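Local coordinates for acetyl-CoA hydrolase/transferase family protein (Porphyromonas gingivalis, PDB 2NVV) that probably hydrolyses acetyl-CoA or transfers its coenzyme A to a carboxylic acid through a glutamyl-CoA thioester, and binds zinc, at residues Gln110-Tyr114 with Gly115-Lys119; Ser308-Arg311 with Ser312-Gln315; Val448-Asp451 with Tyr452-Leu455; Cys475-Phe478 with His479-Leu482. All coordinates share one frame; numbering follows the deposited sequence.

Contact 1: residues Gln110-Tyr114 with Gly115-Lys119; sequences QDLRY and GFYGK
Tyr114 and Phe116 run alongside each other where helix 108-113 gives way to loop. Their rings make an edge-to-face pair, centroids 5.4 Å apart and planes at 69°, with the edge of Tyr114 turned to the face of Phe116. A face of Phe116 also receives Tyr114 CB, 3.7 Å from the ring centroid, so a CH-pi contact reinforces the aromatic one. The chain can double back here because Gly115, at positive phi (89°), closes a Schellman motif: Phe116 N donates to Asp111 O at 2.9 Å, and Gly115 N to Leu112 O at 3.0 Å. Glycine suits this backbone conformation, in which a CB would press on the preceding carbonyl.

The close-packed side gathers round Asp111. With CG anti to its carbonyl carbon (chi1 -76°), its carboxylate comes beside Phe116, CG lying 3.5 Å from CD2 of that ring. Asp111 CB touches Tyr117 CE1 at 3.6 Å, while Gln110 NE2, donating to Asp111 OD1, helps fix the carboxylate's rotation. Leu112 CD2 meets the edge of the Tyr117 ring more loosely. Beyond Tyr117 the chain opens to solvent: Gly118 and Lys119 are exposed, the lysine suited to that surface, with weak, long ion pairs to Asp121 and Asp153.

Tyr387 and Arg432 of the second subunit meet Tyr114 by ring stacking and Phe116 by a cation-pi contact. Within the chain, Leu112 packs on helix 145-151, and both Leu112 and Tyr117 reach Phe58 of strand 55-58, placing this helix end against the N-terminal parallel sheet.

Contact 2: residues Ser308-Arg311 with Ser312-Gln315; sequences SVSR and SVIQ
Val309 and Val313 cross at about a right angle, CB of the first lying 3.5 Å from CG1 of the second. The two branches of Val309 reach differently. CG1 meets Val313 but not Ile314, whereas CG2, placed between its own backbone N and carbonyl carbon, touches Val313 and also reaches Ile314, lying 3.7 Å from Ile314 CB. The two side chains of this second pair also run crosswise. Branching at CB suits the place, since it brings methyls close to the backbone, where loop and first helical turn meet.

The turn between them is the start of helix 311-318, with Ser310 at the N-cap position. Its carbonyl opens the helical bonding, Ser310 O accepting from Ile314 N at 2.9 Å nearly in line with the C=O bond. Ser310 OG lies beside Val313, 3.3 Å from CG2, and is hydrogen-bonded to Asp288 OD1, so the small hydroxyl has a polar partner although it also touches a valine methyl. Helix 288-295 receives both valines through Asp288 and Ile291.

On the solvent side the geometry is different. Arg311 and Gln315 run alongside each other in the same direction, their flat ends turned 65° apart, with Arg311 CG 3.9 Å from Gln315 CD. Arg311 CG is anti to the backbone N (chi1 178°), beside the carbonyl carbon, which lets it run along Gln315, and a bend at chi3 follows. Its NE donates to Asn216 O, while the carbonyl O of Arg311 accepts from Gln315 N at 3.1 Å.

Contact 3: residues Val448-Asp451 with Tyr452-Leu455; sequences VHPD and YRPL
His449 O faces the backbone of the second segment as the loop 448-451 winds into helix 453-459, where Tyr452 holds the N-cap position. Tyr452 N donates to His449 O at 2.7 Å. Arg453 N makes a weak bond to that same oxygen and another to Pro450 O, 3.3 Å away, from above the plane of the Pro450 carbonyl. Prolines suit this region: Pro450 lies in the turn, and Pro454 in the first helical turn, where a missing N-H costs little.

Among the side chains, Arg453 spans the contact. Bent at chi2 and chi3, it folds back over the loop until NH1 meets Val448 O at 3.0 Å, almost straight (168°) and in the guanidinium plane. Pro450 CG lies over one face of the same guanidinium, 3.9 Å from NH1. Val448 CG1 packs on Tyr452 CB at 3.8 Å, the two side chains crossing at about a right angle. His449 ND1 accepts a hydrogen bond from Asp451 N in the plane of its ring, consistent with an unprotonated ND1.

Asp451 forms a salt bridge with Arg489, and Tyr452 OH hydrogen-bonds to Gly400 O. Val448 and Arg453 rest on helix 436-446, while Tyr452 and His449 touch strand 396-397.

Contact 4: residues Cys475-Phe478 with His479-Leu482; sequences CFAF and HQEL
Ala477 O accepts a hydrogen bond from Glu481 N at 2.7 Å, within the first turn of helix 477-484. Phe476, at the N-cap position, supplies the preceding rung: its O accepts a hydrogen bond from Gln480 N at 2.9 Å, nearly in line with the carbonyl bond. Phe478 O continues the ladder by accepting one from Leu482 N at 3.1 Å. Three successive i to i+4 bonds thus set the helix running.

Side chains three residues apart then come together. Phe476 and His479 approach obliquely, CD2 of the phenylalanine 3.6 Å from CD2 of the imidazole, with centroids 5.7 Å apart and planes at 70°. The three-residue spacing puts both on one side of the turn, and with CG anti to the carbonyl carbon in each (chi1 -70° for Phe476, -57° for His479) the two CD2 atoms meet. Glu481 CB sits 3.2 Å from Ala477 O, and its chain bends at chi2 to carry the carboxylate away. The small Ala477 lies against Tyr496.

Phe476 also packs against Cys475 of the second subunit, as His479 does on Leu472 of that chain, while Phe478 packs on helix 453-459. Phe476 lies about 8 Å, side chain to side chain, from the zinc ligand His411. His479 NE2 has a weak bond to Met408 O, and the carboxylate oxygens of Glu481 are hydrogen-bonded to the hydroxyls of Ser485 and Tyr496, which would probably help a buried carboxylate keep its charge.

Overall arrangement
All four contacts lie at helix ends: contact 1 closes a helix, while contacts 2, 3 and 4 open one. Contacts 1 and 4 are buried and reach the second subunit, yet their centres are about 40 Å apart; both are rich in aromatic rings. Contacts 2 and 3 are only partly buried, touch no other chain, and mix valine packing inside with an arginine nearer the surface. Contact 1 belongs to the N-terminal part, on the other side of the chain's centre from contact 3. Contacts 3 and 4 alone touch, Tyr452 CD2 and Leu455 CD2 packing on the Phe478 ring, which joins the successive helices 453-459 and 477-484.

Contact 1: residues Gln110-Tyr114 with Gly115-Lys119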
loop_
_atom_site.group_PDB
_atom_site.type_symbol
_atom_site.label_atom_id
_atom_site.label_comp_id
_atom_site.label_asym_id
_atom_site.label_seq_id
_atom_site.Cartn_x
_atom_site.Cartn_y
_atom_site.Cartn_z
ATOM N N GLN A 110 -7.251 -5.839 13.659
ATOM C CA GLN A 110 -8.024 -4.642 13.942
ATOM C C GLN A 110 -9.358 -4.617 13.225
ATOM O O GLN A 110 -10.350 -4.135 13.772
ATOM C CB GLN A 110 -7.237 -3.376 13.589
ATOM C CG GLN A 110 -6.811 -3.286 12.153
ATOM C CD GLN A 110 -6.427 -1.871 11.741
ATOM O OE1 GLN A 110 -5.712 -1.171 12.456
ATOM N NE2 GLN A 110 -6.893 -1.452 10.573
ATOM N N ASP A 111 -9.392 -5.129 12.002
ATOM C CA ASP A 111 -10.627 -5.141 11.227
ATOM C C ASP A 111 -11.652 -6.069 11.845
ATOM O O ASP A 111 -12.852 -5.927 11.615
ATOM C CB ASP A 111 -10.337 -5.540 9.780
ATOM C CG ASP A 111 -9.718 -4.410 8.983
ATOM O OD1 ASP A 111 -9.292 -3.412 9.599
ATOM O OD2 ASP A 111 -9.650 -4.514 7.739
ATOM N N LEU A 112 -11.165 -7.031 12.620
ATOM C CA LEU A 112 -12.036 -7.968 13.307
ATOM C C LEU A 112 -12.654 -7.188 14.454
ATOM O O LEU A 112 -13.847 -7.276 14.705
ATOM C CB LEU A 112 -11.225 -9.149 13.843
ATOM C CG LEU A 112 -11.146 -10.364 12.913
ATOM C CD1 LEU A 112 -10.078 -11.342 13.401
ATOM C CD2 LEU A 112 -12.521 -11.029 12.855
ATOM N N ARG A 113 -11.823 -6.411 15.142
ATOM C CA ARG A 113 -12.273 -5.600 16.257
ATOM C C ARG A 113 -13.239 -4.524 15.778
ATOM O O ARG A 113 -14.188 -4.189 16.478
ATOM C CB ARG A 113 -11.072 -4.969 16.968
ATOM C CG ARG A 113 -10.096 -5.984 17.553
ATOM C CD ARG A 113 -9.226 -5.355 18.627
ATOM N NE ARG A 113 -8.376 -4.291 18.096
ATOM C CZ ARG A 113 -7.161 -4.467 17.593
ATOM N NH1 ARG A 113 -6.487 -3.421 17.135
ATOM N NH2 ARG A 113 -6.618 -5.681 17.558
ATOM N N TYR A 114 -12.998 -3.991 14.583
ATOM C CA TYR A 114 -13.858 -2.961 13.996
ATOM C C TYR A 114 -15.231 -3.538 13.637
ATOM O O TYR A 114 -16.180 -2.797 13.397
ATOM C CB TYR A 114 -13.215 -2.373 12.726
ATOM C CG TYR A 114 -11.914 -1.643 12.966
ATOM C CD1 TYR A 114 -11.499 -1.326 14.260
ATOM C CD2 TYR A 114 -11.102 -1.247 11.898
ATOM C CE1 TYR A 114 -10.302 -0.631 14.488
ATOM C CE2 TYR A 114 -9.910 -0.551 12.117
ATOM C CZ TYR A 114 -9.519 -0.248 13.415
ATOM O OH TYR A 114 -8.351 0.430 13.649
ATOM N N GLY A 115 -15.315 -4.863 13.588
ATOM C CA GLY A 115 -16.559 -5.532 13.270
ATOM C C GLY A 115 -16.758 -5.761 11.784
ATOM O O GLY A 115 -17.861 -6.132 11.358
ATOM N N PHE A 116 -15.702 -5.550 10.994
ATOM C CA PHE A 116 -15.794 -5.715 9.544
ATOM C C PHE A 116 -16.194 -7.119 9.096
ATOM O O PHE A 116 -16.876 -7.287 8.088
ATOM C CB PHE A 116 -14.481 -5.307 8.889
ATOM C CG PHE A 116 -14.191 -3.837 8.978
ATOM C CD1 PHE A 116 -15.127 -2.959 9.520
ATOM C CD2 PHE A 116 -12.978 -3.320 8.524
ATOM C CE1 PHE A 116 -14.857 -1.587 9.611
ATOM C CE2 PHE A 116 -12.700 -1.944 8.611
ATOM C CZ PHE A 116 -13.646 -1.081 9.157
ATOM N N TYR A 117 -15.754 -8.129 9.836
ATOM C CA TYR A 117 -16.092 -9.516 9.537
ATOM C C TYR A 117 -16.874 -9.877 10.777
ATOM O O TYR A 117 -16.485 -9.515 11.880
ATOM C CB TYR A 117 -14.825 -10.377 9.408
ATOM C CG TYR A 117 -13.764 -9.730 8.535
ATOM C CD1 TYR A 117 -12.602 -9.181 9.101
ATOM C CD2 TYR A 117 -13.949 -9.609 7.155
ATOM C CE1 TYR A 117 -11.658 -8.530 8.318
ATOM C CE2 TYR A 117 -13.015 -8.960 6.366
ATOM C CZ TYR A 117 -11.871 -8.420 6.949
ATOM O OH TYR A 117 -10.945 -7.761 6.160
ATOM N N GLY A 118 -17.977 -10.577 10.592
ATOM C CA GLY A 118 -18.855 -10.921 11.692
ATOM C C GLY A 118 -18.339 -11.188 13.091
ATOM O O GLY A 118 -17.518 -10.461 13.644
ATOM N N LYS A 119 -18.867 -12.260 13.671
ATOM C CA LYS A 119 -18.520 -12.682 15.016
ATOM C C LYS A 119 -17.542 -13.864 15.008
ATOM O O LYS A 119 -17.456 -14.606 14.036
ATOM C CB LYS A 119 -19.793 -13.102 15.759
ATOM C CG LYS A 119 -19.535 -13.620 17.168
ATOM C CD LYS A 119 -20.460 -14.780 17.550
ATOM C CE LYS A 119 -21.920 -14.356 17.648
ATOM N NZ LYS A 119 -22.790 -15.461 18.154
#

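Contact 2: residues Ser308-Arg311 with Ser312-Gln315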
loop_
_atom_site.group_PDB
_atom_site.type_symbol
_atom_site.label_atom_id
_atom_site.label_comp_id
_atom_site.label_asym_id
_atom_site.label_seq_id
_atom_site.Cartn_x
_atom_site.Cartn_y
_atom_site.Cartn_z
ATOM N N SER A 308 9.144 -20.866 12.416
ATOM C CA SER A 308 8.854 -22.029 11.597
ATOM C C SER A 308 10.136 -22.760 11.248
ATOM O O SER A 308 10.674 -22.591 10.156
ATOM C CB SER A 308 8.132 -21.594 10.326
ATOM O OG SER A 308 6.900 -20.972 10.646
ATOM N N VAL A 309 10.612 -23.582 12.178
ATOM C CA VAL A 309 11.851 -24.325 11.980
ATOM C C VAL A 309 11.664 -25.839 12.018
ATOM O O VAL A 309 10.651 -26.331 12.509
ATOM C CB VAL A 309 12.889 -23.933 13.041
ATOM C CG1 VAL A 309 13.189 -22.441 12.939
ATOM C CG2 VAL A 309 12.373 -24.298 14.428
ATOM N N SER A 310 12.645 -26.567 11.491
ATOM C CA SER A 310 12.583 -28.021 11.464
ATOM C C SER A 310 12.696 -28.582 12.877
ATOM O O SER A 310 13.066 -27.863 13.800
ATOM C CB SER A 310 13.697 -28.578 10.576
ATOM O OG SER A 310 14.965 -28.108 10.987
ATOM N N ARG A 311 12.365 -29.859 13.043
ATOM C CA ARG A 311 12.419 -30.505 14.355
ATOM C C ARG A 311 13.815 -30.465 14.961
ATOM O O ARG A 311 13.973 -30.274 16.163
ATOM C CB ARG A 311 11.958 -31.961 14.254
ATOM C CG ARG A 311 12.034 -32.730 15.576
ATOM C CD ARG A 311 11.639 -34.185 15.397
ATOM N NE ARG A 311 10.341 -34.318 14.738
ATOM C CZ ARG A 311 9.808 -35.478 14.370
ATOM N NH1 ARG A 311 8.624 -35.514 13.774
ATOM N NH2 ARG A 311 10.463 -36.603 14.604
ATOM N N SER A 312 14.827 -30.649 14.125
ATOM C CA SER A 312 16.202 -30.635 14.605
ATOM C C SER A 312 16.560 -29.276 15.185
ATOM O O SER A 312 17.239 -29.177 16.209
ATOM C CB SER A 312 17.161 -30.963 13.467
ATOM O OG SER A 312 18.498 -30.649 13.844
ATOM N N VAL A 313 16.089 -28.233 14.514
ATOM C CA VAL A 313 16.354 -26.862 14.918
ATOM C C VAL A 313 15.582 -26.433 16.162
ATOM O O VAL A 313 16.132 -25.765 17.045
ATOM C CB VAL A 313 16.040 -25.895 13.759
ATOM C CG1 VAL A 313 16.161 -24.458 14.225
ATOM C CG2 VAL A 313 17.002 -26.142 12.606
ATOM N N ILE A 314 14.305 -26.823 16.234
ATOM C CA ILE A 314 13.461 -26.468 17.375
ATOM C C ILE A 314 13.958 -27.144 18.634
ATOM O O ILE A 314 13.873 -26.572 19.709
ATOM C CB ILE A 314 11.986 -26.845 17.140
ATOM C CG1 ILE A 314 11.115 -26.190 18.209
ATOM C CG2 ILE A 314 11.801 -28.353 17.190
ATOM C CD1 ILE A 314 11.105 -24.677 18.156
ATOM N N GLN A 315 14.494 -28.355 18.499
ATOM C CA GLN A 315 15.021 -29.076 19.657
ATOM C C GLN A 315 16.313 -28.420 20.124
ATOM O O GLN A 315 16.595 -28.374 21.324
ATOM C CB GLN A 315 15.274 -30.544 19.321
ATOM C CG GLN A 315 14.017 -31.292 18.911
ATOM C CD GLN A 315 14.232 -32.788 18.767
ATOM O OE1 GLN A 315 15.136 -33.233 18.056
ATOM N NE2 GLN A 315 13.388 -33.577 19.439
#

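Contact 3: residues Val448-Asp451 with Tyr452-Leu455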
loop_
_atom_site.group_PDB
_atom_site.type_symbol
_atom_site.label_atom_id
_atom_site.label_comp_id
_atom_site.label_asym_id
_atom_site.label_seq_id
_atom_site.Cartn_x
_atom_site.Cartn_y
_atom_site.Cartn_z
ATOM N N VAL A 448 15.633 -9.848 -17.098
ATOM C CA VAL A 448 15.037 -10.742 -18.078
ATOM C C VAL A 448 16.050 -11.744 -18.654
ATOM O O VAL A 448 17.227 -11.425 -18.855
ATOM C CB VAL A 448 14.422 -9.922 -19.234
ATOM C CG1 VAL A 448 13.785 -10.838 -20.267
ATOM C CG2 VAL A 448 13.388 -8.967 -18.682
ATOM N N HIS A 449 15.582 -12.957 -18.921
ATOM C CA HIS A 449 16.429 -13.997 -19.487
ATOM C C HIS A 449 16.678 -13.672 -20.961
ATOM O O HIS A 449 15.753 -13.296 -21.686
ATOM C CB HIS A 449 15.733 -15.357 -19.340
ATOM C CG HIS A 449 16.531 -16.509 -19.865
ATOM N ND1 HIS A 449 16.908 -16.611 -21.185
ATOM C CD2 HIS A 449 17.006 -17.618 -19.252
ATOM C CE1 HIS A 449 17.578 -17.736 -21.363
ATOM N NE2 HIS A 449 17.651 -18.365 -20.205
ATOM N N PRO A 450 17.936 -13.815 -21.424
ATOM C CA PRO A 450 18.310 -13.530 -22.818
ATOM C C PRO A 450 17.283 -13.957 -23.864
ATOM O O PRO A 450 17.030 -13.215 -24.817
ATOM C CB PRO A 450 19.639 -14.253 -22.960
ATOM C CG PRO A 450 20.262 -13.991 -21.611
ATOM C CD PRO A 450 19.107 -14.296 -20.665
ATOM N N ASP A 451 16.699 -15.141 -23.684
ATOM C CA ASP A 451 15.699 -15.678 -24.602
ATOM C C ASP A 451 14.456 -14.812 -24.764
ATOM O O ASP A 451 13.703 -15.001 -25.714
ATOM C CB ASP A 451 15.243 -17.057 -24.137
ATOM C CG ASP A 451 16.194 -18.153 -24.536
ATOM O OD1 ASP A 451 15.976 -19.312 -24.114
ATOM O OD2 ASP A 451 17.150 -17.859 -25.281
ATOM N N TYR A 452 14.228 -13.876 -23.845
ATOM C CA TYR A 452 13.040 -13.025 -23.921
ATOM C C TYR A 452 13.347 -11.537 -24.019
ATOM O O TYR A 452 12.445 -10.723 -24.192
ATOM C CB TYR A 452 12.131 -13.269 -22.697
ATOM C CG TYR A 452 11.552 -14.666 -22.627
ATOM C CD1 TYR A 452 12.193 -15.681 -21.914
ATOM C CD2 TYR A 452 10.378 -14.982 -23.314
ATOM C CE1 TYR A 452 11.676 -16.976 -21.893
ATOM C CE2 TYR A 452 9.856 -16.263 -23.299
ATOM C CZ TYR A 452 10.502 -17.254 -22.592
ATOM O OH TYR A 452 9.962 -18.516 -22.596
ATOM N N ARG A 453 14.618 -11.169 -23.922
ATOM C CA ARG A 453 14.961 -9.763 -23.973
ATOM C C ARG A 453 14.608 -9.084 -25.302
ATOM O O ARG A 453 14.009 -8.010 -25.308
ATOM C CB ARG A 453 16.449 -9.582 -23.626
ATOM C CG ARG A 453 16.885 -10.515 -22.510
ATOM C CD ARG A 453 17.689 -9.841 -21.402
ATOM N NE ARG A 453 19.094 -9.668 -21.748
ATOM C CZ ARG A 453 20.120 -10.001 -20.960
ATOM N NH1 ARG A 453 19.922 -10.537 -19.758
ATOM N NH2 ARG A 453 21.356 -9.798 -21.387
ATOM N N PRO A 454 14.957 -9.692 -26.442
ATOM C CA PRO A 454 14.615 -9.026 -27.703
ATOM C C PRO A 454 13.118 -8.873 -27.979
ATOM O O PRO A 454 12.666 -7.885 -28.576
ATOM C CB PRO A 454 15.340 -9.877 -28.753
ATOM C CG PRO A 454 15.470 -11.202 -28.107
ATOM C CD PRO A 454 15.796 -10.879 -26.680
ATOM N N LEU A 455 12.351 -9.848 -27.518
ATOM C CA LEU A 455 10.908 -9.849 -27.705
ATOM C C LEU A 455 10.255 -8.743 -26.872
ATOM O O LEU A 455 9.328 -8.070 -27.325
ATOM C CB LEU A 455 10.363 -11.215 -27.311
ATOM C CG LEU A 455 9.104 -11.760 -27.987
ATOM C CD1 LEU A 455 9.101 -11.470 -29.483
ATOM C CD2 LEU A 455 9.048 -13.262 -27.720
#

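Contact 4: residues Cys475-Phe478 with His479-Leu482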
loop_
_atom_site.group_PDB
_atom_site.type_symbol
_atom_site.label_atom_id
_atom_site.label_comp_id
_atom_site.label_asym_id
_atom_site.label_seq_id
_atom_site.Cartn_x
_atom_site.Cartn_y
_atom_site.Cartn_z
ATOM N N CYS A 475 -0.903 -7.254 -24.867
ATOM C CA CYS A 475 -0.131 -7.257 -23.613
ATOM C C CYS A 475 -0.089 -8.623 -22.922
ATOM O O CYS A 475 0.806 -8.883 -22.118
ATOM C CB CYS A 475 -0.687 -6.215 -22.632
ATOM S SG CYS A 475 -2.436 -6.384 -22.248
ATOM N N PHE A 476 -1.045 -9.492 -23.244
ATOM C CA PHE A 476 -1.109 -10.823 -22.644
ATOM C C PHE A 476 -0.732 -11.940 -23.603
ATOM O O PHE A 476 -1.028 -13.109 -23.352
ATOM C CB PHE A 476 -2.507 -11.089 -22.088
ATOM C CG PHE A 476 -2.837 -10.276 -20.862
ATOM C CD1 PHE A 476 -4.084 -9.669 -20.723
ATOM C CD2 PHE A 476 -1.904 -10.128 -19.844
ATOM C CE1 PHE A 476 -4.390 -8.929 -19.588
ATOM C CE2 PHE A 476 -2.207 -9.391 -18.705
ATOM C CZ PHE A 476 -3.451 -8.791 -18.577
ATOM N N ALA A 477 -0.067 -11.583 -24.695
ATOM C CA ALA A 477 0.360 -12.559 -25.688
ATOM C C ALA A 477 1.251 -13.650 -25.092
ATOM O O ALA A 477 1.163 -14.810 -25.484
ATOM C CB ALA A 477 1.093 -11.850 -26.805
ATOM N N PHE A 478 2.120 -13.281 -24.161
ATOM C CA PHE A 478 3.006 -14.247 -23.518
ATOM C C PHE A 478 2.199 -15.358 -22.837
ATOM O O PHE A 478 2.463 -16.542 -23.029
ATOM C CB PHE A 478 3.889 -13.536 -22.486
ATOM C CG PHE A 478 5.180 -13.012 -23.050
ATOM C CD1 PHE A 478 5.212 -12.393 -24.295
ATOM C CD2 PHE A 478 6.366 -13.134 -22.337
ATOM C CE1 PHE A 478 6.411 -11.904 -24.826
ATOM C CE2 PHE A 478 7.567 -12.649 -22.860
ATOM C CZ PHE A 478 7.585 -12.032 -24.110
ATOM N N HIS A 479 1.211 -14.950 -22.042
ATOM C CA HIS A 479 0.337 -15.861 -21.315
ATOM C C HIS A 479 -0.519 -16.654 -22.288
ATOM O O HIS A 479 -0.745 -17.859 -22.103
ATOM C CB HIS A 479 -0.579 -15.065 -20.392
ATOM C CG HIS A 479 0.151 -14.193 -19.424
ATOM N ND1 HIS A 479 0.661 -14.669 -18.235
ATOM C CD2 HIS A 479 0.439 -12.870 -19.455
ATOM C CE1 HIS A 479 1.224 -13.675 -17.570
ATOM N NE2 HIS A 479 1.103 -12.573 -18.289
ATOM N N GLN A 480 -1.015 -15.960 -23.310
ATOM C CA GLN A 480 -1.840 -16.589 -24.319
ATOM C C GLN A 480 -1.043 -17.635 -25.069
ATOM O O GLN A 480 -1.546 -18.722 -25.330
ATOM C CB GLN A 480 -2.373 -15.544 -25.301
ATOM C CG GLN A 480 -3.539 -14.721 -24.775
ATOM C CD GLN A 480 -3.969 -13.633 -25.743
ATOM O OE1 GLN A 480 -5.132 -13.237 -25.774
ATOM N NE2 GLN A 480 -3.027 -13.133 -26.528
ATOM N N GLU A 481 0.204 -17.314 -25.412
ATOM C CA GLU A 481 1.056 -18.255 -26.147
ATOM C C GLU A 481 1.410 -19.473 -25.317
ATOM O O GLU A 481 1.567 -20.561 -25.856
ATOM C CB GLU A 481 2.349 -17.578 -26.621
ATOM C CG GLU A 481 3.226 -18.488 -27.479
ATOM C CD GLU A 481 2.554 -18.900 -28.793
ATOM O OE1 GLU A 481 2.872 -19.987 -29.312
ATOM O OE2 GLU A 481 1.718 -18.133 -29.316
ATOM N N LEU A 482 1.540 -19.299 -24.008
ATOM C CA LEU A 482 1.861 -20.430 -23.147
ATOM C C LEU A 482 0.741 -21.445 -23.244
ATOM O O LEU A 482 0.978 -22.649 -23.273
ATOM C CB LEU A 482 1.997 -19.985 -21.694
ATOM C CG LEU A 482 2.116 -21.114 -20.662
ATOM C CD1 LEU A 482 3.378 -21.950 -20.932
ATOM C CD2 LEU A 482 2.166 -20.515 -19.269
#